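Local coordinates for periplasmic protein (Legionella pneumophila subsp. pneumophila, PDB 4FGQ), which is a calcium-binding periplasmic protease, probably a cysteine proteinase of the bacterial transglutaminase-like family, at residues 57-62 against 84-89; 26-31 against 78-83. All blocks are in the same frame, centred on the assembly; numbering follows the deposited sequence. Where two conformers were deposited one is given.

Contact 1 (57-62 against 84-89); sequences FNYETD and GDCEDF
Tyr59 and Gly84 pair as a short parallel beta bridge, established by two backbone hydrogen bonds. Gly84 N donates to Asn58 O at 3.0 Å. Glu60 N donates to Gly84 O at 2.7 Å, nearly straight at the hydrogen (166°) although it stands well above the carbonyl plane. Farther along, a water continues the link, donating to Glu60 O (2.8 Å) and accepting from Cys86 N (3.0 Å), two atoms too far apart to bond directly.

The aromatic contact is oblique, with the ring planes at 56°. Tyr59 CG is anti to the backbone N (chi1 -174°), and CD2 lies over one face of Phe89, 3.9 Å from Phe89 CE1. Phe89 turns its edge to the strand backbone, CE1 reaching 3.4 Å from Asn58 O and CZ approaching Phe57 O. At the far end of the tyrosine, OH is 3.4 Å from Cys86 CB.

Among the acidic groups, the Glu60 chain, extended beyond CG, packs its CB, CG, CD and OE1 atoms against Gly84, and OE1 is in a salt bridge with Lys73. Asp85 and Asp88 form a capping box: Asp85 OD1 accepts from Asp88 N and, weakly, Glu87 N, while Asp88 OD2 takes Asp85 N at 2.9 Å. Asp85, Glu87 and Asp88 are calcium ligands, although no ion is bound here; Asp85 OD2 accepts from the backbone N of Asp69, a further ligand.

The bridge thus leads straight into helix 86-100, whose first turn places Cys86 against His121 of strand 119-126, an arrangement consistent with the cysteine and histidine of clan CA proteinases. Helix 75-81 presents Phe78 edge-to-face to Phe89.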
loop_
_atom_site.group_PDB
_atom_site.type_symbol
_atom_site.label_atom_id
_atom_site.label_comp_id
_atom_site.label_asym_id
_atom_site.label_seq_id
_atom_site.Cartn_x
_atom_site.Cartn_y
_atom_site.Cartn_z
ATOM N N PHE A 57 9.318 3.410 7.072
ATOM C CA PHE A 57 9.197 4.832 6.708
ATOM C C PHE A 57 8.457 5.643 7.789
ATOM O O PHE A 57 7.931 5.079 8.747
ATOM C CB PHE A 57 8.466 4.978 5.354
ATOM C CG PHE A 57 9.313 4.657 4.139
ATOM C CD1 PHE A 57 9.789 3.383 3.912
ATOM C CD2 PHE A 57 9.564 5.631 3.186
ATOM C CE1 PHE A 57 10.565 3.096 2.788
ATOM C CE2 PHE A 57 10.322 5.354 2.060
ATOM C CZ PHE A 57 10.821 4.075 1.862
ATOM N N ASN A 58 8.437 6.969 7.643
ATOM C CA ASN A 58 7.762 7.855 8.591
ATOM C C ASN A 58 6.247 7.685 8.543
ATOM O O ASN A 58 5.645 7.804 7.477
ATOM C CB ASN A 58 8.104 9.315 8.278
ATOM C CG ASN A 58 9.516 9.681 8.676
ATOM O OD1 ASN A 58 10.003 9.248 9.715
ATOM N ND2 ASN A 58 10.179 10.492 7.855
ATOM N N TYR A 59 5.631 7.427 9.694
ATOM C CA TYR A 59 4.184 7.264 9.783
ATOM C C TYR A 59 3.534 8.578 10.218
ATOM O O TYR A 59 3.801 9.075 11.313
ATOM C CB TYR A 59 3.871 6.164 10.791
ATOM C CG TYR A 59 2.417 5.769 10.892
ATOM C CD1 TYR A 59 1.582 6.362 11.839
ATOM C CD2 TYR A 59 1.890 4.789 10.068
ATOM C CE1 TYR A 59 0.245 5.977 11.942
ATOM C CE2 TYR A 59 0.578 4.400 10.167
ATOM C CZ TYR A 59 -0.239 5.004 11.103
ATOM O OH TYR A 59 -1.546 4.599 11.185
ATOM N N GLU A 60 2.683 9.133 9.355
ATOM C CA GLU A 60 2.069 10.434 9.600
ATOM C C GLU A 60 0.634 10.267 10.083
ATOM O O GLU A 60 -0.061 9.327 9.691
ATOM C CB GLU A 60 2.088 11.261 8.308
ATOM C CG GLU A 60 3.494 11.567 7.814
ATOM C CD GLU A 60 3.535 12.245 6.445
ATOM O OE1 GLU A 60 2.470 12.396 5.801
ATOM O OE2 GLU A 60 4.647 12.625 6.014
ATOM N N THR A 61 0.209 11.183 10.949
ATOM C CA THR A 61 -1.181 11.275 11.368
ATOM C C THR A 61 -1.547 12.749 11.409
ATOM O O THR A 61 -0.678 13.611 11.578
ATOM C CB THR A 61 -1.403 10.702 12.784
ATOM O OG1 THR A 61 -0.498 11.335 13.699
ATOM C CG2 THR A 61 -1.189 9.210 12.815
ATOM N N ASP A 62 -2.838 13.036 11.269
ATOM C CA ASP A 62 -3.333 14.383 11.471
ATOM C C ASP A 62 -3.169 14.741 12.945
ATOM O O ASP A 62 -3.587 13.987 13.821
ATOM C CB ASP A 62 -4.811 14.452 11.078
ATOM C CG ASP A 62 -5.345 15.870 11.071
ATOM O OD1 ASP A 62 -5.800 16.343 12.135
ATOM O OD2 ASP A 62 -5.309 16.514 10.000
ATOM N N GLY A 84 4.157 8.739 5.055
ATOM C CA GLY A 84 2.776 9.147 4.836
ATOM C C GLY A 84 1.892 8.538 5.903
ATOM O O GLY A 84 2.409 8.013 6.895
ATOM N N ASP A 85 0.571 8.593 5.715
ATOM C CA ASP A 85 -0.338 8.003 6.696
ATOM C C ASP A 85 -0.637 6.542 6.376
ATOM O O ASP A 85 -0.080 5.992 5.428
ATOM C CB ASP A 85 -1.620 8.842 6.865
ATOM C CG ASP A 85 -2.450 8.943 5.589
ATOM O OD1 ASP A 85 -2.415 8.014 4.764
ATOM O OD2 ASP A 85 -3.167 9.954 5.422
ATOM N N CYS A 86 -1.505 5.910 7.160
ATOM C CA CYS A 86 -1.749 4.476 6.997
ATOM C C CYS A 86 -2.253 4.133 5.596
ATOM O O CYS A 86 -1.940 3.068 5.048
ATOM C CB CYS A 86 -2.739 3.980 8.049
ATOM S SG CYS A 86 -4.355 4.814 7.994
ATOM N N GLU A 87 -3.020 5.046 5.015
ATOM C CA GLU A 87 -3.570 4.835 3.685
ATOM C C GLU A 87 -2.427 4.875 2.670
ATOM O O GLU A 87 -2.345 4.036 1.758
ATOM C CB GLU A 87 -4.656 5.884 3.394
ATOM C CG GLU A 87 -5.736 5.944 4.493
ATOM C CD GLU A 87 -6.777 7.033 4.275
ATOM O OE1 GLU A 87 -6.491 8.022 3.560
ATOM O OE2 GLU A 87 -7.893 6.902 4.825
ATOM N N ASP A 88 -1.518 5.829 2.849
ATOM C CA ASP A 88 -0.370 5.958 1.953
ATOM C C ASP A 88 0.554 4.739 2.004
ATOM O O ASP A 88 1.080 4.318 0.972
ATOM C CB ASP A 88 0.426 7.231 2.254
ATOM C CG ASP A 88 -0.448 8.484 2.284
ATOM O OD1 ASP A 88 -1.441 8.577 1.523
ATOM O OD2 ASP A 88 -0.140 9.401 3.073
ATOM N N PHE A 89 0.750 4.168 3.194
ATOM C CA PHE A 89 1.551 2.942 3.323
ATOM C C PHE A 89 0.907 1.805 2.540
ATOM O O PHE A 89 1.586 1.048 1.834
ATOM C CB PHE A 89 1.660 2.502 4.790
ATOM C CG PHE A 89 2.774 3.166 5.569
ATOM C CD1 PHE A 89 2.729 4.523 5.870
ATOM C CD2 PHE A 89 3.832 2.413 6.064
ATOM C CE1 PHE A 89 3.732 5.127 6.606
ATOM C CE2 PHE A 89 4.839 3.014 6.817
ATOM C CZ PHE A 89 4.793 4.379 7.075
HETATM O O HOH W 1 -2.209 7.493 9.602
#

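Contact 2 (26-31 against 78-83); sequences KRFTAW and FIVDGG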
loop_
_atom_site.group_PDB
_atom_site.type_symbol
_atom_site.label_atom_id
_atom_site.label_comp_id
_atom_site.label_asym_id
_atom_site.label_seq_id
_atom_site.Cartn_x
_atom_site.Cartn_y
_atom_site.Cartn_z
ATOM N N LYS A 26 18.586 8.055 -2.600
ATOM C CA LYS A 26 18.820 6.726 -2.040
ATOM C C LYS A 26 17.534 5.935 -1.832
ATOM O O LYS A 26 17.536 4.719 -1.983
ATOM C CB LYS A 26 19.586 6.804 -0.718
ATOM C CG LYS A 26 21.043 7.204 -0.864
ATOM C CD LYS A 26 21.759 7.109 0.468
ATOM C CE LYS A 26 23.258 7.211 0.290
ATOM N NZ LYS A 26 23.614 8.245 -0.711
ATOM N N ARG A 27 16.448 6.607 -1.460
ATOM C CA ARG A 27 15.180 5.914 -1.257
ATOM C C ARG A 27 14.618 5.378 -2.573
ATOM O O ARG A 27 14.094 4.265 -2.620
ATOM C CB ARG A 27 14.146 6.807 -0.549
ATOM C CG ARG A 27 14.449 7.035 0.929
ATOM C CD ARG A 27 13.251 7.608 1.707
ATOM N NE ARG A 27 12.776 8.910 1.223
ATOM C CZ ARG A 27 13.300 10.088 1.548
ATOM N NH1 ARG A 27 14.357 10.166 2.353
ATOM N NH2 ARG A 27 12.768 11.200 1.053
ATOM N N PHE A 28 14.709 6.177 -3.632
ATOM C CA PHE A 28 14.263 5.721 -4.948
ATOM C C PHE A 28 15.070 4.507 -5.401
ATOM O O PHE A 28 14.509 3.498 -5.835
ATOM C CB PHE A 28 14.338 6.844 -5.993
ATOM C CG PHE A 28 13.148 7.768 -5.973
ATOM C CD1 PHE A 28 11.910 7.334 -6.433
ATOM C CD2 PHE A 28 13.263 9.063 -5.494
ATOM C CE1 PHE A 28 10.808 8.182 -6.418
ATOM C CE2 PHE A 28 12.168 9.912 -5.475
ATOM C CZ PHE A 28 10.941 9.477 -5.936
ATOM N N THR A 29 16.387 4.594 -5.278
ATOM C CA THR A 29 17.248 3.484 -5.685
ATOM C C THR A 29 16.941 2.221 -4.892
ATOM O O THR A 29 16.912 1.114 -5.444
ATOM C CB THR A 29 18.731 3.852 -5.533
ATOM O OG1 THR A 29 19.037 4.929 -6.431
ATOM C CG2 THR A 29 19.621 2.658 -5.855
ATOM N N ALA A 30 16.685 2.390 -3.598
ATOM C CA ALA A 30 16.355 1.264 -2.733
ATOM C C ALA A 30 15.029 0.610 -3.109
ATOM O O ALA A 30 14.898 -0.614 -3.056
ATOM C CB ALA A 30 16.337 1.716 -1.278
ATOM N N TRP A 31 14.055 1.434 -3.485
ATOM C CA TRP A 31 12.744 0.964 -3.929
ATOM C C TRP A 31 12.896 0.148 -5.216
ATOM O O TRP A 31 12.319 -0.938 -5.350
ATOM C CB TRP A 31 11.847 2.177 -4.165
ATOM C CG TRP A 31 10.435 1.891 -4.537
ATOM C CD1 TRP A 31 9.713 0.759 -4.280
ATOM C CD2 TRP A 31 9.559 2.783 -5.231
ATOM N NE1 TRP A 31 8.432 0.893 -4.789
ATOM C CE2 TRP A 31 8.320 2.123 -5.373
ATOM C CE3 TRP A 31 9.710 4.072 -5.752
ATOM C CZ2 TRP A 31 7.235 2.721 -6.016
ATOM C CZ3 TRP A 31 8.627 4.659 -6.390
ATOM C CH2 TRP A 31 7.412 3.985 -6.514
ATOM N N PHE A 78 4.979 9.415 -1.725
ATOM C CA PHE A 78 5.366 8.728 -0.495
ATOM C C PHE A 78 6.895 8.690 -0.392
ATOM O O PHE A 78 7.470 9.009 0.647
ATOM C CB PHE A 78 4.800 7.306 -0.509
ATOM C CG PHE A 78 5.006 6.539 0.779
ATOM C CD1 PHE A 78 6.168 5.815 0.995
ATOM C CD2 PHE A 78 4.012 6.501 1.746
ATOM C CE1 PHE A 78 6.354 5.084 2.164
ATOM C CE2 PHE A 78 4.189 5.772 2.919
ATOM C CZ PHE A 78 5.363 5.066 3.128
ATOM N N ILE A 79 7.558 8.296 -1.472
ATOM C CA ILE A 79 9.024 8.230 -1.471
ATOM C C ILE A 79 9.683 9.602 -1.276
ATOM O O ILE A 79 10.619 9.746 -0.476
ATOM C CB ILE A 79 9.561 7.573 -2.759
ATOM C CG1 ILE A 79 9.078 6.124 -2.869
ATOM C CG2 ILE A 79 11.081 7.622 -2.800
ATOM C CD1 ILE A 79 9.695 5.169 -1.840
ATOM N N VAL A 80 9.199 10.610 -1.998
ATOM C CA VAL A 80 9.722 11.966 -1.854
ATOM C C VAL A 80 9.569 12.474 -0.422
ATOM O O VAL A 80 10.505 13.046 0.147
ATOM C CB VAL A 80 9.059 12.942 -2.851
ATOM C CG1 VAL A 80 9.416 14.383 -2.521
ATOM C CG2 VAL A 80 9.485 12.608 -4.274
ATOM N N ASP A 81 8.409 12.233 0.174
ATOM C CA ASP A 81 8.125 12.735 1.520
ATOM C C ASP A 81 8.798 11.912 2.614
ATOM O O ASP A 81 8.940 12.382 3.747
ATOM C CB ASP A 81 6.618 12.749 1.778
ATOM C CG ASP A 81 5.891 13.780 0.938
ATOM O OD1 ASP A 81 6.568 14.576 0.257
ATOM O OD2 ASP A 81 4.641 13.804 0.982
ATOM N N GLY A 82 9.194 10.689 2.275
ATOM C CA GLY A 82 9.794 9.787 3.239
ATOM C C GLY A 82 8.772 9.100 4.125
ATOM O O GLY A 82 9.113 8.581 5.198
ATOM N N GLY A 83 7.521 9.074 3.673
ATOM C CA GLY A 83 6.473 8.399 4.419
ATOM C C GLY A 83 5.105 9.004 4.163
ATOM O O GLY A 83 4.915 9.707 3.178
#
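Arg27 and Ile79 are the nearest CA pair of 26-31 and 78-83, 6.6 Å apart, on helices 22-38 and 75-81, and the second helix ends here in a Schellman motif: Gly82 has positive phi (80°), Gly83 N bonds to Phe78 O, and Gly82 N bonds weakly to Ile79 O. Arg27 reaches this helix end from the side. Its chain bends at chi3 (-60°), and the guanidinium grips Ile79 O side-on, NE donating at 2.9 Å and NH2 at 3.0 Å. Both bonds lie in the guanidinium plane and in the carbonyl plane. NH2 has a weak third bond to Val80 O, and Gly82 CA sits over one guanidinium face, 3.7 Å from NE. A positively charged group at the C-terminal carbonyls is probably favourable to the helix dipole.

Next to this polar grip, the side chain of Ile79 is divided between two aromatic rings. CG1 lies over one face of Trp31, displaced toward the rim, at 3.6 Å from CE3; Trp31 NE1 donates to Thr96 OG1. Val80 CG2 meets the edge of the Phe28 ring, while Ile79 CG2 makes a CH-pi contact almost exactly above its centre, 3.5 Å from the centroid and 3° off the normal.

Overall arrangement
The second segments of contacts 1 and 2 are consecutive, Gly83 being followed directly by Gly84, while 26-31 and 57-62 lie apart earlier in the chain. The centres of the two contacts are 13 Å apart, yet they touch. Asn58 N lies 3.0 Å from Gly82 O, a probable hydrogen bond that extends the strand pairing back to the helix end. Phe78 fills the junction, its CE1 being 3.4 Å from Phe57 CD2. Only contact 1 contains calcium ligands; Asp81, at the end of helix 75-81, has its side chain about 7 Å from that of Asp88. Lys73 spans both contacts, as it also forms a salt bridge with Asp81.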